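Local structure of protein FmtA (Staphylococcus aureus, 5ZH8) at residues V350-L363 with N371-Q385. The protein removes D-alanyl groups from wall teichoic acid and lipoteichoic acid by ester hydrolysis, and affects methicillin resistance and cell wall structure. Sequence-based numbering, arbitrary orientation.
Sequences VFTVYYNDKYVVVL and NEVRIKHIYNDILKQ
V350 CG1 packs on CB of N371. Further along the strand T352 OG1 accepts from N371 ND2 (2.9 Å) and also bonds N343. N371 ND2 also reaches L363 O (3.0 Å); one amide nitrogen thus bonds to both strands. It meets that carbonyl from the face opposite T352 N. Y354 is fixed on three sides. I375 CG2 lies over its ring centre; Y354 OH donates to E372 OE2 (2.5 Å), which is salt-bridged to R341; and the Y354 edge meets the Y379 face, with planes at 88°. At the turn, N356 OD1 accepts from K358 N, an Asx turn, and from Y359 N, which extends it to an Asx motif, while N356 ND2 donates to a lone pair of Q385 OE1 (2.8 Å). Y359 takes L383 CD1 over one face and the Q385 amide at its edge. V361 directs CG1, anti to its backbone N, to I378 CG2 at 3.9 Å, and L363 CD2 rests on R374 CB. Helix 371-382 runs 21° from strand 350-355 and 154° from strand 359-363, its axis 9.1 and 9.4 Å away. Helix 292-303 touches V353 and Y355 on the other sheet face: the C-terminal hairpin and helix of the beta-lactamase fold, an antiparallel sheet between helices.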
ATOM      1  N   VAL A 350       3.021  -6.385  -6.792  1.00 43.34           N
ATOM      2  CA  VAL A 350       3.656  -7.075  -5.676  1.00 42.27           C
ATOM      3  C   VAL A 350       4.108  -8.441  -6.171  1.00 41.50           C
ATOM      4  O   VAL A 350       3.299  -9.214  -6.694  1.00 42.07           O
ATOM      5  CB  VAL A 350       2.711  -7.274  -4.476  1.00 42.24           C
ATOM      6  CG1 VAL A 350       3.524  -7.549  -3.224  1.00 41.56           C
ATOM      7  CG2 VAL A 350       1.826  -6.058  -4.261  1.00 43.77           C
ATOM      8  N   PHE A 351       5.396  -8.730  -6.000  1.00 40.42           N
ATOM      9  CA  PHE A 351       5.989  -9.952  -6.512  1.00 39.67           C
ATOM     10  C   PHE A 351       6.659 -10.694  -5.356  1.00 38.75           C
ATOM     11  O   PHE A 351       7.665 -10.240  -4.813  1.00 38.48           O
ATOM     12  CB  PHE A 351       7.000  -9.608  -7.604  1.00 39.93           C
ATOM     13  CG  PHE A 351       7.332 -10.754  -8.503  1.00 39.57           C
ATOM     14  CD1 PHE A 351       8.315 -11.660  -8.152  1.00 38.72           C
ATOM     15  CD2 PHE A 351       6.654 -10.927  -9.701  1.00 40.45           C
ATOM     16  CE1 PHE A 351       8.618 -12.721  -8.979  1.00 38.88           C
ATOM     17  CE2 PHE A 351       6.952 -11.987 -10.536  1.00 40.62           C
ATOM     18  CZ  PHE A 351       7.935 -12.890 -10.171  1.00 39.79           C
ATOM     19  N   THR A 352       6.090 -11.832  -4.982  1.00 38.38           N
ATOM     20  CA  THR A 352       6.475 -12.505  -3.752  1.00 37.98           C
ATOM     21  C   THR A 352       6.756 -13.978  -4.016  1.00 37.60           C
ATOM     22  O   THR A 352       6.102 -14.606  -4.846  1.00 37.95           O
ATOM     23  CB  THR A 352       5.383 -12.344  -2.672  1.00 38.51           C
ATOM     24  OG1 THR A 352       5.012 -10.958  -2.557  1.00 38.97           O
ATOM     25  CG2 THR A 352       5.875 -12.836  -1.324  1.00 38.54           C
ATOM     26  N   VAL A 353       7.753 -14.511  -3.314  1.00 37.27           N
ATOM     27  CA  VAL A 353       8.205 -15.886  -3.496  1.00 37.21           C
ATOM     28  C   VAL A 353       8.435 -16.483  -2.124  1.00 37.29           C
ATOM     29  O   VAL A 353       9.187 -15.934  -1.327  1.00 37.25           O
ATOM     30  CB  VAL A 353       9.545 -15.975  -4.269  1.00 37.24           C
ATOM     31  CG1 VAL A 353       9.882 -17.424  -4.583  1.00 37.66           C
ATOM     32  CG2 VAL A 353       9.509 -15.152  -5.550  1.00 37.35           C
ATOM     33  N   TYR A 354       7.772 -17.596  -1.849  1.00 37.74           N
ATOM     34  CA  TYR A 354       8.056 -18.412  -0.674  1.00 38.09           C
ATOM     35  C   TYR A 354       8.545 -19.738  -1.206  1.00 38.48           C
ATOM     36  O   TYR A 354       7.931 -20.288  -2.123  1.00 38.45           O
ATOM     37  CB  TYR A 354       6.789 -18.664   0.132  1.00 38.61           C
ATOM     38  CG  TYR A 354       6.436 -17.635   1.183  1.00 38.51           C
ATOM     39  CD1 TYR A 354       6.846 -16.310   1.090  1.00 37.91           C
ATOM     40  CD2 TYR A 354       5.638 -18.001   2.258  1.00 39.22           C
ATOM     41  CE1 TYR A 354       6.490 -15.396   2.062  1.00 38.42           C
ATOM     42  CE2 TYR A 354       5.272 -17.097   3.222  1.00 39.52           C
ATOM     43  CZ  TYR A 354       5.696 -15.802   3.127  1.00 39.23           C
ATOM     44  OH  TYR A 354       5.311 -14.936   4.118  1.00 40.22           O
ATOM     45  N   TYR A 355       9.645 -20.256  -0.660  1.00 38.88           N
ATOM     46  CA  TYR A 355      10.103 -21.569  -1.085  1.00 39.76           C
ATOM     47  C   TYR A 355      10.913 -22.329  -0.065  1.00 40.55           C
ATOM     48  O   TYR A 355      11.398 -21.766   0.919  1.00 40.51           O
ATOM     49  CB  TYR A 355      10.875 -21.479  -2.407  1.00 39.67           C
ATOM     50  CG  TYR A 355      12.276 -20.922  -2.333  1.00 39.40           C
ATOM     51  CD1 TYR A 355      13.360 -21.751  -2.072  1.00 39.94           C
ATOM     52  CD2 TYR A 355      12.524 -19.577  -2.572  1.00 38.80           C
ATOM     53  CE1 TYR A 355      14.643 -21.247  -2.028  1.00 39.90           C
ATOM     54  CE2 TYR A 355      13.814 -19.068  -2.531  1.00 38.63           C
ATOM     55  CZ  TYR A 355      14.866 -19.909  -2.259  1.00 39.08           C
ATOM     56  OH  TYR A 355      16.146 -19.417  -2.209  1.00 39.26           O
ATOM     57  N   ASN A 356      11.014 -23.632  -0.319  1.00 41.72           N
ATOM     58  CA  ASN A 356      11.886 -24.533   0.421  1.00 42.94           C
ATOM     59  C   ASN A 356      12.423 -25.596  -0.556  1.00 44.27           C
ATOM     60  O   ASN A 356      12.461 -25.348  -1.764  1.00 44.14           O
ATOM     61  CB  ASN A 356      11.163 -25.124   1.650  1.00 43.73           C
ATOM     62  CG  ASN A 356       9.957 -25.967   1.296  1.00 44.29           C
ATOM     63  OD1 ASN A 356       9.838 -26.484   0.192  1.00 44.44           O
ATOM     64  ND2 ASN A 356       9.064 -26.130   2.255  1.00 44.91           N
ATOM     65  N   ASP A 357      12.838 -26.761  -0.064  1.00 46.15           N
ATOM     66  CA  ASP A 357      13.412 -27.779  -0.947  1.00 47.46           C
ATOM     67  C   ASP A 357      12.365 -28.577  -1.731  1.00 48.46           C
ATOM     68  O   ASP A 357      12.723 -29.302  -2.657  1.00 49.78           O
ATOM     69  CB  ASP A 357      14.329 -28.719  -0.164  1.00 49.24           C
ATOM     70  CG  ASP A 357      15.645 -28.062   0.244  1.00 49.01           C
ATOM     71  OD1 ASP A 357      15.864 -26.867  -0.056  1.00 47.66           O
ATOM     72  OD2 ASP A 357      16.468 -28.748   0.884  1.00 50.69           O
ATOM     73  N   LYS A 358      11.086 -28.450  -1.375  1.00 48.27           N
ATOM     74  CA  LYS A 358      10.013 -29.135  -2.101  1.00 49.35           C
ATOM     75  C   LYS A 358       9.220 -28.178  -2.997  1.00 48.03           C
ATOM     76  O   LYS A 358       9.029 -28.448  -4.181  1.00 48.84           O
ATOM     77  CB  LYS A 358       9.059 -29.835  -1.132  1.00 50.53           C
ATOM     78  CG  LYS A 358       8.141 -30.840  -1.814  1.00 52.46           C
ATOM     79  CD  LYS A 358       7.178 -31.485  -0.837  1.00 54.19           C
ATOM     80  CE  LYS A 358       6.211 -32.436  -1.528  1.00 56.21           C
ATOM     81  NZ  LYS A 358       5.112 -32.869  -0.615  1.00 57.49           N
ATOM     82  N   TYR A 359       8.756 -27.072  -2.429  1.00 46.31           N
ATOM     83  CA  TYR A 359       7.919 -26.131  -3.157  1.00 45.47           C
ATOM     84  C   TYR A 359       8.620 -24.807  -3.430  1.00 44.07           C
ATOM     85  O   TYR A 359       9.323 -24.280  -2.569  1.00 43.53           O
ATOM     86  CB  TYR A 359       6.634 -25.850  -2.374  1.00 45.26           C
ATOM     87  CG  TYR A 359       5.708 -27.031  -2.276  1.00 46.81           C
ATOM     88  CD1 TYR A 359       4.965 -27.446  -3.371  1.00 47.52           C
ATOM     89  CD2 TYR A 359       5.578 -27.741  -1.088  1.00 47.83           C
ATOM     90  CE1 TYR A 359       4.114 -28.530  -3.286  1.00 49.35           C
ATOM     91  CE2 TYR A 359       4.728 -28.827  -0.991  1.00 49.60           C
ATOM     92  CZ  TYR A 359       3.993 -29.213  -2.091  1.00 50.31           C
ATOM     93  OH  TYR A 359       3.146 -30.289  -2.002  1.00 52.14           O
ATOM     94  N   VAL A 360       8.417 -24.273  -4.630  1.00 43.77           N
ATOM     95  CA  VAL A 360       8.692 -22.866  -4.897  1.00 42.58           C
ATOM     96  C   VAL A 360       7.376 -22.239  -5.316  1.00 42.45           C
ATOM     97  O   VAL A 360       6.812 -22.606  -6.341  1.00 42.99           O
ATOM     98  CB  VAL A 360       9.750 -22.652  -6.004  1.00 42.62           C
ATOM     99  CG1 VAL A 360      10.049 -21.166  -6.170  1.00 41.52           C
ATOM    100  CG2 VAL A 360      11.021 -23.426  -5.688  1.00 42.97           C
ATOM    101  N   VAL A 361       6.891 -21.310  -4.500  1.00 42.07           N
ATOM    102  CA  VAL A 361       5.610 -20.651  -4.731  1.00 42.24           C
ATOM    103  C   VAL A 361       5.882 -19.209  -5.113  1.00 41.37           C
ATOM    104  O   VAL A 361       6.438 -18.455  -4.321  1.00 40.68           O
ATOM    105  CB  VAL A 361       4.710 -20.692  -3.474  1.00 42.54           C
ATOM    106  CG1 VAL A 361       3.328 -20.133  -3.782  1.00 42.96           C
ATOM    107  CG2 VAL A 361       4.616 -22.109  -2.933  1.00 43.46           C
ATOM    108  N   VAL A 362       5.495 -18.843  -6.332  1.00 41.97           N
ATOM    109  CA  VAL A 362       5.689 -17.490  -6.850  1.00 41.89           C
ATOM    110  C   VAL A 362       4.319 -16.886  -7.099  1.00 42.61           C
ATOM    111  O   VAL A 362       3.537 -17.432  -7.881  1.00 43.85           O
ATOM    112  CB  VAL A 362       6.491 -17.485  -8.178  1.00 42.23           C
ATOM    113  CG1 VAL A 362       6.840 -16.055  -8.595  1.00 41.84           C
ATOM    114  CG2 VAL A 362       7.739 -18.349  -8.065  1.00 41.94           C
ATOM    115  N   LEU A 363       4.029 -15.772  -6.432  1.00 42.40           N
ATOM    116  CA  LEU A 363       2.723 -15.135  -6.524  1.00 43.07           C
ATOM    117  C   LEU A 363       2.888 -13.678  -6.937  1.00 43.34           C
ATOM    118  O   LEU A 363       3.476 -12.877  -6.205  1.00 43.01           O
ATOM    119  CB  LEU A 363       1.992 -15.238  -5.186  1.00 43.19           C
ATOM    120  CG  LEU A 363       0.470 -15.060  -5.233  1.00 44.09           C
ATOM    121  CD1 LEU A 363      -0.174 -16.205  -6.003  1.00 44.96           C
ATOM    122  CD2 LEU A 363      -0.124 -14.953  -3.835  1.00 44.05           C
ATOM    123  N   ASN A 371      -0.388  -9.200  -0.601  1.00 46.72           N
ATOM    124  CA  ASN A 371       0.049 -10.433  -1.243  1.00 45.32           C
ATOM    125  C   ASN A 371       0.558 -11.456  -0.211  1.00 44.74           C
ATOM    126  O   ASN A 371       0.519 -12.658  -0.455  1.00 44.14           O
ATOM    127  CB  ASN A 371       1.133 -10.126  -2.289  1.00 44.29           C
ATOM    128  CG  ASN A 371       1.216 -11.182  -3.376  1.00 43.61           C
ATOM    129  OD1 ASN A 371       0.190 -11.656  -3.880  1.00 44.15           O
ATOM    130  ND2 ASN A 371       2.439 -11.550  -3.751  1.00 42.51           N
ATOM    131  N   GLU A 372       1.027 -10.971   0.938  1.00 45.10           N
ATOM    132  CA  GLU A 372       1.706 -11.823   1.929  1.00 44.79           C
ATOM    133  C   GLU A 372       0.735 -12.786   2.595  1.00 45.76           C
ATOM    134  O   GLU A 372       1.057 -13.947   2.812  1.00 45.45           O
ATOM    135  CB  GLU A 372       2.383 -10.982   3.004  1.00 45.07           C
ATOM    136  CG  GLU A 372       3.469 -11.732   3.758  1.00 44.81           C
ATOM    137  CD  GLU A 372       4.826 -11.699   3.063  1.00 43.54           C
ATOM    138  OE1 GLU A 372       5.060 -10.781   2.265  1.00 43.42           O
ATOM    139  OE2 GLU A 372       5.674 -12.578   3.332  1.00 42.46           O
ATOM    140  N   VAL A 373      -0.451 -12.289   2.920  1.00 46.88           N
ATOM    141  CA  VAL A 373      -1.489 -13.121   3.495  1.00 47.56           C
ATOM    142  C   VAL A 373      -1.826 -14.245   2.523  1.00 46.95           C
ATOM    143  O   VAL A 373      -2.067 -15.376   2.944  1.00 47.63           O
ATOM    144  CB  VAL A 373      -2.757 -12.304   3.839  1.00 48.98           C
ATOM    145  CG1 VAL A 373      -3.927 -13.221   4.154  1.00 49.90           C
ATOM    146  CG2 VAL A 373      -2.499 -11.384   5.025  1.00 50.02           C
ATOM    147  N   ARG A 374      -1.822 -13.937   1.229  1.00 46.06           N
ATOM    148  CA  ARG A 374      -2.186 -14.930   0.218  1.00 45.73           C
ATOM    149  C   ARG A 374      -1.140 -16.030   0.129  1.00 44.76           C
ATOM    150  O   ARG A 374      -1.464 -17.209   0.219  1.00 45.33           O
ATOM    151  CB  ARG A 374      -2.366 -14.288  -1.165  1.00 45.40           C
ATOM    152  CG  ARG A 374      -3.435 -13.208  -1.254  1.00 46.22           C
ATOM    153  CD  ARG A 374      -3.393 -12.556  -2.629  1.00 46.26           C
ATOM    154  NE  ARG A 374      -4.519 -11.656  -2.891  1.00 47.11           N
ATOM    155  CZ  ARG A 374      -5.756 -12.056  -3.166  1.00 47.93           C
ATOM    156  NH1 ARG A 374      -6.060 -13.347  -3.186  1.00 48.19           N
ATOM    157  NH2 ARG A 374      -6.700 -11.159  -3.405  1.00 48.93           N
ATOM    158  N   ILE A 375       0.114 -15.634  -0.048  1.00 43.79           N
ATOM    159  CA  ILE A 375       1.198 -16.593  -0.228  1.00 43.04           C
ATOM    160  C   ILE A 375       1.426 -17.424   1.045  1.00 43.17           C
ATOM    161  O   ILE A 375       1.812 -18.584   0.959  1.00 43.00           O
ATOM    162  CB  ILE A 375       2.495 -15.893  -0.704  1.00 42.28           C
ATOM    163  CG1 ILE A 375       3.446 -16.892  -1.370  1.00 41.91           C
ATOM    164  CG2 ILE A 375       3.190 -15.168   0.443  1.00 42.38           C
ATOM    165  CD1 ILE A 375       4.600 -16.247  -2.104  1.00 41.09           C
ATOM    166  N   LYS A 376       1.164 -16.838   2.213  1.00 43.58           N
ATOM    167  CA  LYS A 376       1.243 -17.578   3.478  1.00 44.42           C
ATOM    168  C   LYS A 376       0.175 -18.643   3.542  1.00 44.71           C
ATOM    169  O   LYS A 376       0.432 -19.770   3.949  1.00 45.28           O
ATOM    170  CB  LYS A 376       1.081 -16.656   4.684  1.00 45.65           C
ATOM    171  CG  LYS A 376       2.311 -15.841   5.014  1.00 46.09           C
ATOM    172  CD  LYS A 376       1.993 -14.811   6.087  1.00 48.02           C
ATOM    173  CE  LYS A 376       3.255 -14.146   6.629  1.00 49.02           C
ATOM    174  NZ  LYS A 376       3.129 -13.770   8.077  1.00 51.36           N
ATOM    175  N   HIS A 377      -1.030 -18.273   3.140  1.00 44.62           N
ATOM    176  CA  HIS A 377      -2.149 -19.188   3.189  1.00 45.33           C
ATOM    177  C   HIS A 377      -1.879 -20.382   2.286  1.00 45.20           C
ATOM    178  O   HIS A 377      -2.225 -21.508   2.618  1.00 46.60           O
ATOM    179  CB  HIS A 377      -3.429 -18.478   2.777  1.00 45.48           C
ATOM    180  CG  HIS A 377      -4.635 -19.357   2.797  1.00 46.62           C
ATOM    181  ND1 HIS A 377      -5.159 -19.875   3.961  1.00 47.78           N
ATOM    182  CD2 HIS A 377      -5.425 -19.806   1.794  1.00 47.00           C
ATOM    183  CE1 HIS A 377      -6.215 -20.612   3.676  1.00 48.83           C
ATOM    184  NE2 HIS A 377      -6.405 -20.578   2.370  1.00 48.46           N
ATOM    185  N   ILE A 378      -1.246 -20.133   1.148  1.00 43.95           N
ATOM    186  CA  ILE A 378      -0.915 -21.197   0.209  1.00 43.85           C
ATOM    187  C   ILE A 378       0.208 -22.088   0.762  1.00 43.94           C
ATOM    188  O   ILE A 378       0.103 -23.309   0.763  1.00 45.08           O
ATOM    189  CB  ILE A 378      -0.518 -20.605  -1.156  1.00 42.82           C
ATOM    190  CG1 ILE A 378      -1.753 -20.003  -1.831  1.00 43.27           C
ATOM    191  CG2 ILE A 378       0.129 -21.656  -2.045  1.00 43.14           C
ATOM    192  CD1 ILE A 378      -1.460 -19.240  -3.109  1.00 42.78           C
ATOM    193  N   TYR A 379       1.271 -21.467   1.246  1.00 43.09           N
ATOM    194  CA  TYR A 379       2.458 -22.187   1.692  1.00 43.37           C
ATOM    195  C   TYR A 379       2.240 -22.912   3.034  1.00 44.72           C
ATOM    196  O   TYR A 379       2.584 -24.089   3.188  1.00 45.41           O
ATOM    197  CB  TYR A 379       3.613 -21.195   1.793  1.00 42.15           C
ATOM    198  CG  TYR A 379       4.965 -21.788   2.114  1.00 42.22           C
ATOM    199  CD1 TYR A 379       5.767 -22.333   1.116  1.00 41.92           C
ATOM    200  CD2 TYR A 379       5.463 -21.756   3.416  1.00 42.77           C
ATOM    201  CE1 TYR A 379       7.020 -22.848   1.413  1.00 42.29           C
ATOM    202  CE2 TYR A 379       6.707 -22.268   3.726  1.00 42.97           C
ATOM    203  CZ  TYR A 379       7.486 -22.810   2.726  1.00 42.73           C
ATOM    204  OH  TYR A 379       8.728 -23.308   3.040  1.00 42.96           O
ATOM    205  N   ASN A 380       1.676 -22.196   3.999  1.00 45.05           N
ATOM    206  CA  ASN A 380       1.489 -22.731   5.336  1.00 46.71           C
ATOM    207  C   ASN A 380       0.193 -23.519   5.470  1.00 48.52           C
ATOM    208  O   ASN A 380       0.208 -24.647   5.956  1.00 50.36           O
ATOM    209  CB  ASN A 380       1.514 -21.600   6.368  1.00 46.64           C
ATOM    210  CG  ASN A 380       2.838 -20.867   6.393  1.00 45.41           C
ATOM    211  OD1 ASN A 380       3.892 -21.471   6.221  1.00 45.33           O
ATOM    212  ND2 ASN A 380       2.792 -19.568   6.624  1.00 44.73           N
ATOM    213  N   ASP A 381      -0.931 -22.941   5.054  1.00 48.66           N
ATOM    214  CA  ASP A 381      -2.221 -23.575   5.313  1.00 50.49           C
ATOM    215  C   ASP A 381      -2.529 -24.690   4.320  1.00 51.19           C
ATOM    216  O   ASP A 381      -2.852 -25.809   4.724  1.00 52.91           O
ATOM    217  CB  ASP A 381      -3.354 -22.541   5.357  1.00 50.67           C
ATOM    218  CG  ASP A 381      -3.163 -21.506   6.464  1.00 50.91           C
ATOM    219  OD1 ASP A 381      -2.480 -21.811   7.468  1.00 51.73           O
ATOM    220  OD2 ASP A 381      -3.695 -20.383   6.335  1.00 50.51           O
ATOM    221  N   ILE A 382      -2.417 -24.408   3.027  1.00 50.24           N
ATOM    222  CA  ILE A 382      -2.816 -25.389   2.023  1.00 51.21           C
ATOM    223  C   ILE A 382      -1.721 -26.427   1.782  1.00 51.66           C
ATOM    224  O   ILE A 382      -1.972 -27.624   1.893  1.00 53.47           O
ATOM    225  CB  ILE A 382      -3.229 -24.719   0.702  1.00 50.32           C
ATOM    226  CG1 ILE A 382      -4.421 -23.784   0.948  1.00 50.55           C
ATOM    227  CG2 ILE A 382      -3.572 -25.778  -0.333  1.00 51.61           C
ATOM    228  CD1 ILE A 382      -4.903 -23.025  -0.279  1.00 50.09           C
ATOM    229  N   LEU A 383      -0.513 -25.970   1.463  1.00 50.28           N
ATOM    230  CA  LEU A 383       0.612 -26.879   1.220  1.00 50.65           C
ATOM    231  C   LEU A 383       1.268 -27.410   2.499  1.00 51.62           C
ATOM    232  O   LEU A 383       2.092 -28.313   2.427  1.00 52.25           O
ATOM    233  CB  LEU A 383       1.668 -26.199   0.345  1.00 48.93           C
ATOM    234  CG  LEU A 383       1.197 -25.718  -1.034  1.00 48.05           C
ATOM    235  CD1 LEU A 383       2.345 -25.026  -1.747  1.00 46.72           C
ATOM    236  CD2 LEU A 383       0.664 -26.856  -1.879  1.00 49.47           C
ATOM    237  N   LYS A 384       0.915 -26.837   3.652  1.00 52.31           N
ATOM    238  CA  LYS A 384       1.345 -27.332   4.973  1.00 54.01           C
ATOM    239  C   LYS A 384       2.870 -27.404   5.134  1.00 53.50           C
ATOM    240  O   LYS A 384       3.414 -28.408   5.606  1.00 54.88           O
ATOM    241  CB  LYS A 384       0.692 -28.681   5.276  1.00 56.56           C
ATOM    242  CG  LYS A 384      -0.815 -28.608   5.303  1.00 58.06           C
ATOM    243  CD  LYS A 384      -1.439 -29.976   5.553  1.00 61.24           C
ATOM    244  CE  LYS A 384      -1.341 -30.888   4.334  1.00 62.01           C
ATOM    245  NZ  LYS A 384      -2.344 -32.000   4.380  1.00 64.67           N
ATOM    246  N   GLN A 385       3.544 -26.323   4.747  1.00 51.67           N
ATOM    247  CA  GLN A 385       5.008 -26.242   4.801  1.00 51.23           C
ATOM    248  C   GLN A 385       5.528 -25.429   5.982  1.00 51.27           C
ATOM    249  O   GLN A 385       6.691 -25.043   6.006  1.00 50.30           O
ATOM    250  CB  GLN A 385       5.540 -25.648   3.496  1.00 49.37           C
ATOM    251  CG  GLN A 385       5.205 -26.486   2.282  1.00 49.77           C
ATOM    252  CD  GLN A 385       5.792 -27.878   2.378  1.00 51.11           C
ATOM    253  OE1 GLN A 385       7.002 -28.052   2.311  1.00 51.18           O
ATOM    254  NE2 GLN A 385       4.935 -28.871   2.545  1.00 52.64           N
TER
HETATM  255  O   HOH W   1       5.588 -32.080   2.629  1.00 53.70           O